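PDB 3QY6: tyrosine-protein phosphatase YwqE from Bacillus subtilis, which dephosphorylates tyrosine-phosphorylated proteins, among them YwqD, YwqF and Ssb, with manganese as its natural cofactor. Local coordinates for residues A[6-11]-A[37-42]; A[105-110]-A[120-125]; A[133-138]-A[159-164]; A[183-188]-A[241-246]. All coordinates share one frame; numbering follows the deposited sequence.

Three of the four contacts converge on the metal centre of a TIM-barrel-like hydrolase. Contact 1 supplies His-7 to one iron and His-42 to the magnesium ion, while contacts 2 and 3 share the second iron through Glu-108 and His-136. Strands 104-108 and 131-135 are neighbours in one parallel sheet, with a probable hydrogen bond of 2.7 Å between Ile-105 O and Val-133 N. The centres of contacts 2 and 3 are about 12 Å apart. Contact 4 lies on the surface, its nearest atoms about 15 Å from contact 1, yet it joins contact 3 through Ser-160 OG and Leu-187 O, also 2.7 Å apart and probably hydrogen-bonded.

Contact 1: residues A[6-11]-A[37-42]; sequences CHILPA and IIATPH. With MG (magnesium ion), chain D; FE (Fe (III) ion), chain C.
Cys-6 O accepts a nearly straight hydrogen bond from Thr-40 N (3.0 Å, 175° at the hydrogen), and Thr-40 also answers the other backbone end of the same residue. With chi1 at 59°, its hydroxyl is tucked between its own backbone N and carbonyl carbon, where Thr-40 OG1 receives Cys-6 N at 3.0 Å. This two-way clasp ties the loop carrying the His-x-His metal motif, His-5 to His-7, to the segment that follows strand 36-38, an arrangement consistent with the metal-dependent hydrolase barrel. Beyond it, two imidazoles form an offset stack, the centroids of His-7 and His-42 lying 4.5 Å apart and their planes 23° from parallel; His-7 CE1 sits over one face of His-42, toward the rim. Each ring ends on a different metal: His-7 NE2 binds iron at 2.0 Å, His-42 NE2 binds magnesium at 2.0 Å, and a water bridges the two ions. Asp-13 accepts from both His-7 ND1 and the His-42 backbone N, a second-shell grip that fixes the rotation of the first ring. On the apolar side, Cys-6 CB presses tightly on Ile-37 CG2 at 3.5 Å, and Leu-9 CD1 meets Ala-39 CB at 3.6 Å.

Contact 2: residues A[105-110]-A[120-125]; sequences ILIEFP and QLFYDL. With FE (Fe (III) ion), chain B.
Ile-107 and Phe-122 come from opposite directions across a rather wide gap, 12.4 Å between the axes of the two segments, which side chains alone bridge, with no hydrogen bond across. The same strand carries the iron ligand Glu-108 on its other side. The helix runs almost exactly antiparallel to the strand, 173° between their directions. This is the first half of a beta-alpha-beta unit, strand 104-108, helix 118-127 and strand 131-135, the building block of a TIM-like barrel. Ile-107 carries much of the join: its CD1 touches Phe-122 CE1 at 3.6 Å, from a direction oblique to the ring, and meets Leu-125 CD1 tip to tip at 4.0 Å. Ile-105 crosses Leu-125 at about a right angle, with Ile-105 CD1 against Leu-125 CD2 at 3.9 Å. Phe-109, its CG swung anti to the carbonyl carbon (chi1 -62°), brings its CE1 to 3.9 Å from Phe-122 CZ, again obliquely. Glu-108 points the other way, and its extended chain lets OE1 bind iron at 2.2 Å, beside Glu-80 and His-136, while OE2 forms a salt bridge with Arg-82. The chemistry is thus divided by face: non-directional apolar contacts seat the helix on one side, and on the other directional ligation and a salt bridge orient the carboxylate.

Contact 3: residues A[133-138]-A[159-164]; sequences VIAHPE and ASQITS. With FE (Fe (III) ion), chain B.
Glu-138 and Thr-163 meet with their side chains at about a right angle, and the carboxylate oxygen OE1 takes two bonds from the one threonine. Thr-163 OG1 donates to Glu-138 OE1 at 2.8 Å and Thr-163 N to the same oxygen at 3.0 Å, both on its syn side but from opposite faces of the carboxylate plane; Ser-166 OG is a further partner. The glutamate gets there by bending at chi2 (-87°), which lays its chain across Ile-162, also nearly perpendicular, with Ile-162 CD1 3.5 Å from Glu-138 CD. The other oxygen, OE2, is buried against this methyl without a polar partner in the model. Behind these side chains lies a pair of neighbouring parallel strands, as in a TIM-like barrel: Ile-134 N donates to Ala-159 O at 2.7 Å, and Gln-161 N returns the bond to Ile-134 O at 2.9 Å. Val-133 crosses Gln-161 at about a right angle, its CG1 on Gln-161 CB at 4.0 Å. Gln-161, bent at chi2 (-91°), turns OE1 to the ND1 of the metal ligand His-5, placing it in the second shell. At the strand end, His-136 rests CB against Thr-163 OG1 at 3.5 Å. One face of its ring is covered by Ala-135 CB, offset toward the rim, and its NE2 binds iron at 2.0 Å, together with Glu-80 and Glu-108.

Contact 4: residues A[183-188]-A[241-246]; sequences VEANLI and PPQPVK
The amide planes of Gln-243 and Asn-186 lie 70° apart, and the two side chains pass obliquely without stacking. Gln-243 holds its CG between its own backbone N and carbonyl carbon (chi1 57°), which turns the chain onto Ala-185, where Gln-243 CG is 3.4 Å from Ala-185 CA. The backbone provides the polar link, Gln-243 N donating to Ala-185 O at 2.9 Å, so a residue just beyond helix 173-184 catches the C-terminal tail. Apolar side chains close the contact on the Leu-187 side. Leu-187 CD1 touches Val-245 CG2 at 3.6 Å, while the Leu-187 and Pro-242 side chains cross at about a right angle, Leu-187 CD2 meeting Pro-242 CB at 3.8 Å. Ala-185 CB fills in beside the same valine, 3.9 Å from Val-245 CG2. Glu-184 crosses the aliphatic part of Lys-246 at a slant, Glu-184 OE1 3.2 Å from Lys-246 CD; Glu-184 OE1 and Lys-246 NZ are 5.6 Å apart, so any attraction is long-range. The tail docks on a helix ending in a Schellman motif: Asn-186 takes positive phi, 69°, with two bonds back into the last turn, one of them Asn-186 N to Val-183 O at 3.0 Å.

Contact 1: residues A[6-11]-A[37-42]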
# COMPACT_ATOMS: atom_id res chain seq x y z
N CYS A 6 -4.01 3.82 1.19
CA CYS A 6 -5.07 4.28 2.06
C CYS A 6 -6.33 4.63 1.29
O CYS A 6 -6.27 5.22 0.22
CB CYS A 6 -4.62 5.55 2.82
SG CYS A 6 -5.72 6.07 4.17
N HIS A 7 -7.47 4.31 1.89
CA HIS A 7 -8.79 4.54 1.26
C HIS A 7 -9.57 5.73 1.85
O HIS A 7 -10.75 5.61 2.26
CB HIS A 7 -9.57 3.22 1.24
CG HIS A 7 -8.88 2.13 0.49
ND1 HIS A 7 -9.08 1.94 -0.86
CD2 HIS A 7 -7.95 1.23 0.86
CE1 HIS A 7 -8.32 0.95 -1.28
NE2 HIS A 7 -7.62 0.50 -0.26
N ILE A 8 -8.91 6.90 1.86
CA ILE A 8 -9.40 8.10 2.50
C ILE A 8 -10.27 8.96 1.59
O ILE A 8 -11.05 9.79 2.07
CB ILE A 8 -8.21 8.96 3.07
CG1 ILE A 8 -8.70 10.13 3.95
CG2 ILE A 8 -7.29 9.44 1.94
CD1 ILE A 8 -7.61 10.77 4.81
N LEU A 9 -10.15 8.78 0.28
CA LEU A 9 -11.00 9.55 -0.64
C LEU A 9 -12.44 9.05 -0.55
O LEU A 9 -12.69 7.84 -0.50
CB LEU A 9 -10.48 9.51 -2.09
CG LEU A 9 -9.13 10.20 -2.33
CD1 LEU A 9 -8.69 9.98 -3.77
CD2 LEU A 9 -9.18 11.70 -2.00
N PRO A 10 -13.39 10.00 -0.49
CA PRO A 10 -14.80 9.71 -0.24
C PRO A 10 -15.56 9.34 -1.49
O PRO A 10 -15.21 9.78 -2.59
CB PRO A 10 -15.34 11.04 0.30
CG PRO A 10 -14.49 12.09 -0.40
CD PRO A 10 -13.11 11.45 -0.55
N ALA A 11 -16.59 8.52 -1.31
CA ALA A 11 -17.54 8.14 -2.37
C ALA A 11 -16.85 7.54 -3.59
O ALA A 11 -17.22 7.81 -4.73
CB ALA A 11 -18.40 9.36 -2.77
N ILE A 37 -0.57 11.29 3.10
CA ILE A 37 -1.18 10.05 2.65
C ILE A 37 -1.23 10.08 1.12
O ILE A 37 -1.74 11.04 0.51
CB ILE A 37 -2.62 9.91 3.20
CG1 ILE A 37 -2.61 9.63 4.71
CG2 ILE A 37 -3.38 8.79 2.44
CD1 ILE A 37 -4.01 9.72 5.39
N ILE A 38 -0.72 9.01 0.51
CA ILE A 38 -1.01 8.73 -0.90
C ILE A 38 -2.33 7.94 -0.96
O ILE A 38 -2.38 6.76 -0.55
CB ILE A 38 0.10 7.91 -1.58
CG1 ILE A 38 1.48 8.53 -1.26
CG2 ILE A 38 -0.13 7.81 -3.12
CD1 ILE A 38 2.64 7.82 -1.95
N ALA A 39 -3.38 8.64 -1.39
CA ALA A 39 -4.68 8.03 -1.59
C ALA A 39 -4.57 7.01 -2.70
O ALA A 39 -4.04 7.30 -3.78
CB ALA A 39 -5.74 9.09 -1.97
N THR A 40 -5.08 5.82 -2.43
CA THR A 40 -5.01 4.74 -3.41
C THR A 40 -6.36 4.06 -3.56
O THR A 40 -6.50 2.92 -3.19
CB THR A 40 -3.95 3.68 -3.00
OG1 THR A 40 -4.28 3.14 -1.71
CG2 THR A 40 -2.57 4.35 -2.92
N PRO A 41 -7.34 4.77 -4.13
CA PRO A 41 -8.64 4.07 -4.23
C PRO A 41 -8.57 2.84 -5.15
O PRO A 41 -7.70 2.76 -6.05
CB PRO A 41 -9.58 5.15 -4.78
CG PRO A 41 -8.70 6.18 -5.38
CD PRO A 41 -7.36 6.12 -4.68
N HIS A 42 -9.45 1.87 -4.89
CA HIS A 42 -9.56 0.68 -5.71
C HIS A 42 -9.88 1.03 -7.14
O HIS A 42 -10.77 1.85 -7.40
CB HIS A 42 -10.67 -0.22 -5.19
CG HIS A 42 -10.30 -0.98 -3.97
ND1 HIS A 42 -9.41 -2.03 -4.00
CD2 HIS A 42 -10.72 -0.87 -2.69
CE1 HIS A 42 -9.28 -2.52 -2.78
NE2 HIS A 42 -10.08 -1.85 -1.97
MG MG D . -10.77 -1.91 -0.09
FE FE C . -6.50 -1.16 -0.16
O HOH W 1 -6.26 -2.42 -0.10
O HOH W 2 -8.54 -2.04 0.01
O HOH W 3 -10.08 -3.37 0.09

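Contact 2: residues A[105-110]-A[120-125]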
# COMPACT_ATOMS: atom_id res chain seq x y z
N ILE A 105 4.41 1.70 -8.41
CA ILE A 105 3.00 1.43 -8.74
C ILE A 105 2.42 0.44 -7.74
O ILE A 105 2.99 -0.62 -7.51
CB ILE A 105 2.83 0.73 -10.11
CG1 ILE A 105 3.67 1.38 -11.20
CG2 ILE A 105 1.35 0.67 -10.50
CD1 ILE A 105 3.94 0.40 -12.37
N LEU A 106 1.24 0.74 -7.19
CA LEU A 106 0.63 -0.20 -6.25
C LEU A 106 -0.29 -1.12 -7.02
O LEU A 106 -1.27 -0.67 -7.62
CB LEU A 106 -0.11 0.54 -5.14
CG LEU A 106 -0.68 -0.31 -4.01
CD1 LEU A 106 0.43 -0.90 -3.13
CD2 LEU A 106 -1.66 0.54 -3.16
N ILE A 107 0.07 -2.39 -7.03
CA ILE A 107 -0.68 -3.43 -7.73
C ILE A 107 -1.24 -4.49 -6.78
O ILE A 107 -0.52 -5.08 -5.96
CB ILE A 107 0.21 -4.07 -8.82
CG1 ILE A 107 0.66 -3.02 -9.86
CG2 ILE A 107 -0.52 -5.23 -9.51
CD1 ILE A 107 1.86 -3.47 -10.69
N GLU A 108 -2.56 -4.76 -6.90
CA GLU A 108 -3.23 -5.70 -6.01
C GLU A 108 -3.61 -7.00 -6.75
O GLU A 108 -4.22 -6.95 -7.80
CB GLU A 108 -4.52 -5.08 -5.47
CG GLU A 108 -5.26 -5.96 -4.44
CD GLU A 108 -6.72 -5.57 -4.28
OE1 GLU A 108 -7.25 -5.69 -3.15
OE2 GLU A 108 -7.33 -5.14 -5.28
N PHE A 109 -3.29 -8.14 -6.16
CA PHE A 109 -3.73 -9.42 -6.72
C PHE A 109 -5.18 -9.66 -6.30
O PHE A 109 -5.63 -9.14 -5.28
CB PHE A 109 -2.84 -10.56 -6.25
CG PHE A 109 -1.38 -10.45 -6.67
CD1 PHE A 109 -1.02 -9.92 -7.91
CD2 PHE A 109 -0.39 -10.94 -5.83
CE1 PHE A 109 0.33 -9.85 -8.29
CE2 PHE A 109 0.96 -10.87 -6.20
CZ PHE A 109 1.31 -10.33 -7.43
N PRO A 110 -5.92 -10.47 -7.08
CA PRO A 110 -7.22 -10.92 -6.55
C PRO A 110 -7.02 -11.63 -5.22
O PRO A 110 -5.95 -12.23 -4.98
CB PRO A 110 -7.73 -11.92 -7.61
CG PRO A 110 -6.76 -11.91 -8.72
CD PRO A 110 -5.57 -11.06 -8.38
N GLN A 120 5.83 -11.90 -15.46
CA GLN A 120 6.12 -11.33 -16.78
C GLN A 120 5.74 -9.85 -16.83
O GLN A 120 6.53 -9.03 -17.29
CB GLN A 120 5.43 -12.11 -17.91
CG GLN A 120 5.75 -11.62 -19.34
CD GLN A 120 7.25 -11.58 -19.65
OE1 GLN A 120 7.95 -12.60 -19.55
NE2 GLN A 120 7.75 -10.41 -20.02
N LEU A 121 4.54 -9.53 -16.35
CA LEU A 121 4.10 -8.15 -16.26
C LEU A 121 5.10 -7.32 -15.46
O LEU A 121 5.43 -6.21 -15.87
CB LEU A 121 2.71 -8.05 -15.63
CG LEU A 121 2.19 -6.65 -15.30
CD1 LEU A 121 2.04 -5.74 -16.57
CD2 LEU A 121 0.88 -6.76 -14.55
N PHE A 122 5.59 -7.86 -14.34
CA PHE A 122 6.45 -7.09 -13.44
C PHE A 122 7.83 -6.88 -14.06
O PHE A 122 8.51 -5.90 -13.75
CB PHE A 122 6.58 -7.75 -12.07
CG PHE A 122 5.35 -7.65 -11.19
CD1 PHE A 122 4.20 -6.99 -11.63
CD2 PHE A 122 5.36 -8.16 -9.90
CE1 PHE A 122 3.07 -6.89 -10.80
CE2 PHE A 122 4.24 -8.07 -9.06
CZ PHE A 122 3.10 -7.44 -9.51
N TYR A 123 8.24 -7.81 -14.90
CA TYR A 123 9.50 -7.69 -15.63
C TYR A 123 9.38 -6.59 -16.70
O TYR A 123 10.26 -5.72 -16.81
CB TYR A 123 9.90 -9.03 -16.27
CG TYR A 123 11.18 -8.95 -17.07
CD1 TYR A 123 12.42 -8.85 -16.44
CD2 TYR A 123 11.15 -8.92 -18.47
CE1 TYR A 123 13.61 -8.75 -17.19
CE2 TYR A 123 12.31 -8.82 -19.22
CZ TYR A 123 13.54 -8.74 -18.58
OH TYR A 123 14.70 -8.65 -19.33
N ASP A 124 8.27 -6.59 -17.41
CA ASP A 124 7.99 -5.59 -18.40
C ASP A 124 7.95 -4.22 -17.74
O ASP A 124 8.46 -3.28 -18.30
CB ASP A 124 6.64 -5.84 -19.02
CG ASP A 124 6.60 -7.05 -19.89
OD1 ASP A 124 7.67 -7.56 -20.27
OD2 ASP A 124 5.48 -7.49 -20.17
N LEU A 125 7.34 -4.13 -16.56
CA LEU A 125 7.28 -2.85 -15.87
C LEU A 125 8.62 -2.33 -15.48
O LEU A 125 8.89 -1.18 -15.60
CB LEU A 125 6.39 -2.93 -14.64
CG LEU A 125 4.94 -3.04 -15.05
CD1 LEU A 125 4.09 -3.47 -13.96
CD2 LEU A 125 4.49 -1.77 -15.59
FE FE B . -6.79 -4.35 -1.46
O HOH W 1 -6.26 -2.42 -0.10
O HOH W 4 -8.43 -5.49 -0.51
O HOH W 5 -8.30 -3.55 -1.95

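Contact 3: residues A[133-138]-A[159-164]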
# COMPACT_ATOMS: atom_id res chain seq x y z
N VAL A 133 4.78 -2.48 -6.61
CA VAL A 133 4.64 -2.76 -5.19
C VAL A 133 3.39 -3.61 -4.97
O VAL A 133 2.27 -3.12 -5.18
CB VAL A 133 4.54 -1.44 -4.38
CG1 VAL A 133 4.52 -1.72 -2.87
CG2 VAL A 133 5.73 -0.52 -4.76
N ILE A 134 3.58 -4.84 -4.50
CA ILE A 134 2.44 -5.74 -4.22
C ILE A 134 1.67 -5.28 -2.97
O ILE A 134 2.25 -5.10 -1.90
CB ILE A 134 2.91 -7.22 -4.11
CG1 ILE A 134 3.50 -7.69 -5.44
CG2 ILE A 134 1.78 -8.18 -3.61
CD1 ILE A 134 4.37 -8.93 -5.28
N ALA A 135 0.35 -5.09 -3.13
CA ALA A 135 -0.50 -4.65 -2.02
C ALA A 135 -0.85 -5.82 -1.12
O ALA A 135 -1.25 -6.88 -1.60
CB ALA A 135 -1.78 -3.97 -2.56
N HIS A 136 -0.71 -5.62 0.19
CA HIS A 136 -1.16 -6.60 1.19
C HIS A 136 -0.97 -8.09 0.78
O HIS A 136 -1.94 -8.86 0.68
CB HIS A 136 -2.60 -6.27 1.68
CG HIS A 136 -3.64 -6.12 0.58
ND1 HIS A 136 -4.02 -7.18 -0.22
CD2 HIS A 136 -4.44 -5.08 0.24
CE1 HIS A 136 -4.98 -6.79 -1.04
NE2 HIS A 136 -5.25 -5.51 -0.80
N PRO A 137 0.28 -8.52 0.55
CA PRO A 137 0.45 -9.91 0.13
C PRO A 137 0.07 -10.93 1.21
O PRO A 137 -0.27 -12.08 0.88
CB PRO A 137 1.95 -10.02 -0.17
CG PRO A 137 2.57 -8.94 0.64
CD PRO A 137 1.58 -7.81 0.58
N GLU A 138 0.13 -10.50 2.48
CA GLU A 138 -0.27 -11.34 3.61
C GLU A 138 -1.76 -11.67 3.58
O GLU A 138 -2.20 -12.62 4.23
CB GLU A 138 0.10 -10.65 4.93
CG GLU A 138 -0.91 -9.58 5.38
CD GLU A 138 -0.66 -8.19 4.81
OE1 GLU A 138 -1.12 -7.23 5.46
OE2 GLU A 138 -0.02 -8.02 3.75
N ALA A 159 8.57 -5.01 -5.12
CA ALA A 159 8.51 -4.63 -3.71
C ALA A 159 7.13 -5.01 -3.19
O ALA A 159 6.23 -5.31 -3.99
CB ALA A 159 8.77 -3.13 -3.55
N SER A 160 6.97 -5.10 -1.87
CA SER A 160 5.65 -5.32 -1.30
C SER A 160 5.38 -4.48 -0.06
O SER A 160 6.29 -4.01 0.61
CB SER A 160 5.35 -6.81 -1.10
OG SER A 160 5.85 -7.29 0.13
N GLN A 161 4.09 -4.30 0.24
CA GLN A 161 3.65 -3.44 1.33
C GLN A 161 2.73 -4.25 2.26
O GLN A 161 1.68 -4.75 1.82
CB GLN A 161 2.93 -2.21 0.73
CG GLN A 161 2.03 -1.43 1.68
CD GLN A 161 0.60 -1.94 1.66
OE1 GLN A 161 0.05 -2.21 0.57
NE2 GLN A 161 0.01 -2.11 2.83
N ILE A 162 3.13 -4.36 3.53
CA ILE A 162 2.36 -5.06 4.57
C ILE A 162 1.36 -4.10 5.21
O ILE A 162 1.62 -2.91 5.28
CB ILE A 162 3.32 -5.64 5.65
CG1 ILE A 162 2.66 -6.73 6.49
CG2 ILE A 162 3.88 -4.54 6.56
CD1 ILE A 162 2.72 -8.10 5.88
N THR A 163 0.22 -4.61 5.68
CA THR A 163 -0.77 -3.79 6.36
C THR A 163 -0.46 -3.64 7.85
O THR A 163 -0.24 -4.65 8.56
CB THR A 163 -2.18 -4.42 6.23
OG1 THR A 163 -2.38 -4.85 4.87
CG2 THR A 163 -3.25 -3.45 6.65
N SER A 164 -0.42 -2.40 8.33
CA SER A 164 -0.16 -2.15 9.76
C SER A 164 -1.09 -3.00 10.62
O SER A 164 -0.65 -3.74 11.49
CB SER A 164 -0.29 -0.68 10.14
OG SER A 164 0.57 0.13 9.36
FE FE B . -6.79 -4.35 -1.46
O HOH W 1 -6.26 -2.42 -0.10
O HOH W 4 -8.43 -5.49 -0.51
O HOH W 5 -8.30 -3.55 -1.95

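Contact 4: residues A[183-188]-A[241-246]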
# COMPACT_ATOMS: atom_id res chain seq x y z
N VAL A 183 7.88 -10.63 7.01
CA VAL A 183 8.86 -9.58 7.35
C VAL A 183 10.24 -10.15 7.67
O VAL A 183 11.26 -9.62 7.22
CB VAL A 183 8.39 -8.67 8.53
CG1 VAL A 183 9.49 -7.67 8.91
CG2 VAL A 183 7.12 -7.92 8.15
N GLU A 184 10.26 -11.23 8.44
CA GLU A 184 11.52 -11.90 8.77
C GLU A 184 12.27 -12.25 7.49
O GLU A 184 13.46 -11.96 7.36
CB GLU A 184 11.23 -13.16 9.59
CG GLU A 184 12.46 -14.01 9.92
CD GLU A 184 12.12 -15.24 10.75
OE1 GLU A 184 12.96 -16.18 10.78
OE2 GLU A 184 11.03 -15.29 11.37
N ALA A 185 11.53 -12.83 6.54
CA ALA A 185 12.07 -13.28 5.26
C ALA A 185 12.50 -12.15 4.32
O ALA A 185 12.92 -12.42 3.18
CB ALA A 185 11.07 -14.19 4.57
N ASN A 186 12.39 -10.91 4.78
CA ASN A 186 12.81 -9.72 4.04
C ASN A 186 11.96 -9.41 2.79
O ASN A 186 12.39 -8.68 1.91
CB ASN A 186 14.30 -9.81 3.66
CG ASN A 186 15.21 -9.80 4.86
OD1 ASN A 186 16.15 -10.60 4.94
ND2 ASN A 186 14.96 -8.89 5.80
N LEU A 187 10.74 -9.96 2.74
CA LEU A 187 9.87 -9.81 1.57
C LEU A 187 9.03 -8.51 1.59
O LEU A 187 8.32 -8.21 0.62
CB LEU A 187 8.99 -11.06 1.37
CG LEU A 187 9.68 -12.44 1.42
CD1 LEU A 187 8.72 -13.59 1.09
CD2 LEU A 187 10.92 -12.52 0.54
N ILE A 188 9.15 -7.74 2.66
CA ILE A 188 8.32 -6.54 2.88
C ILE A 188 9.18 -5.29 2.90
O ILE A 188 10.18 -5.24 3.63
CB ILE A 188 7.55 -6.64 4.23
CG1 ILE A 188 6.69 -7.91 4.30
CG2 ILE A 188 6.79 -5.34 4.52
CD1 ILE A 188 5.63 -8.08 3.21
N PRO A 241 18.43 -8.67 1.23
CA PRO A 241 18.37 -9.93 0.48
C PRO A 241 17.19 -10.83 0.88
O PRO A 241 17.15 -11.33 2.00
CB PRO A 241 19.71 -10.61 0.80
CG PRO A 241 20.30 -9.83 1.94
CD PRO A 241 19.77 -8.44 1.80
N PRO A 242 16.25 -11.06 -0.05
CA PRO A 242 15.08 -11.91 0.25
C PRO A 242 15.46 -13.35 0.60
O PRO A 242 16.50 -13.83 0.16
CB PRO A 242 14.26 -11.87 -1.04
CG PRO A 242 15.21 -11.44 -2.10
CD PRO A 242 16.22 -10.56 -1.44
N GLN A 243 14.62 -14.02 1.39
CA GLN A 243 14.85 -15.42 1.77
C GLN A 243 13.55 -16.23 1.80
O GLN A 243 12.46 -15.65 1.85
CB GLN A 243 15.59 -15.51 3.12
CG GLN A 243 14.94 -14.82 4.30
CD GLN A 243 15.90 -14.56 5.46
OE1 GLN A 243 17.02 -14.08 5.26
NE2 GLN A 243 15.44 -14.84 6.68
N PRO A 244 13.66 -17.53 1.87
CA PRO A 244 12.51 -18.41 1.92
C PRO A 244 11.73 -18.29 3.22
O PRO A 244 12.26 -17.93 4.25
CB PRO A 244 13.16 -19.78 1.82
CG PRO A 244 14.36 -19.53 0.99
CD PRO A 244 14.86 -18.20 1.36
N VAL A 245 10.45 -18.58 3.18
CA VAL A 245 9.58 -18.33 4.31
C VAL A 245 9.36 -19.56 5.18
O VAL A 245 8.95 -20.61 4.70
CB VAL A 245 8.22 -17.88 3.80
CG1 VAL A 245 7.25 -17.83 4.90
CG2 VAL A 245 8.33 -16.59 3.13
N LYS A 246 9.63 -19.40 6.46
CA LYS A 246 9.47 -20.45 7.46
C LYS A 246 8.03 -20.79 7.76
O LYS A 246 7.17 -19.92 7.74
CB LYS A 246 10.10 -20.04 8.78
CG LYS A 246 11.47 -19.42 8.70
CD LYS A 246 12.00 -19.20 10.08
CE LYS A 246 12.83 -20.38 10.55
NZ LYS A 246 12.30 -21.73 10.22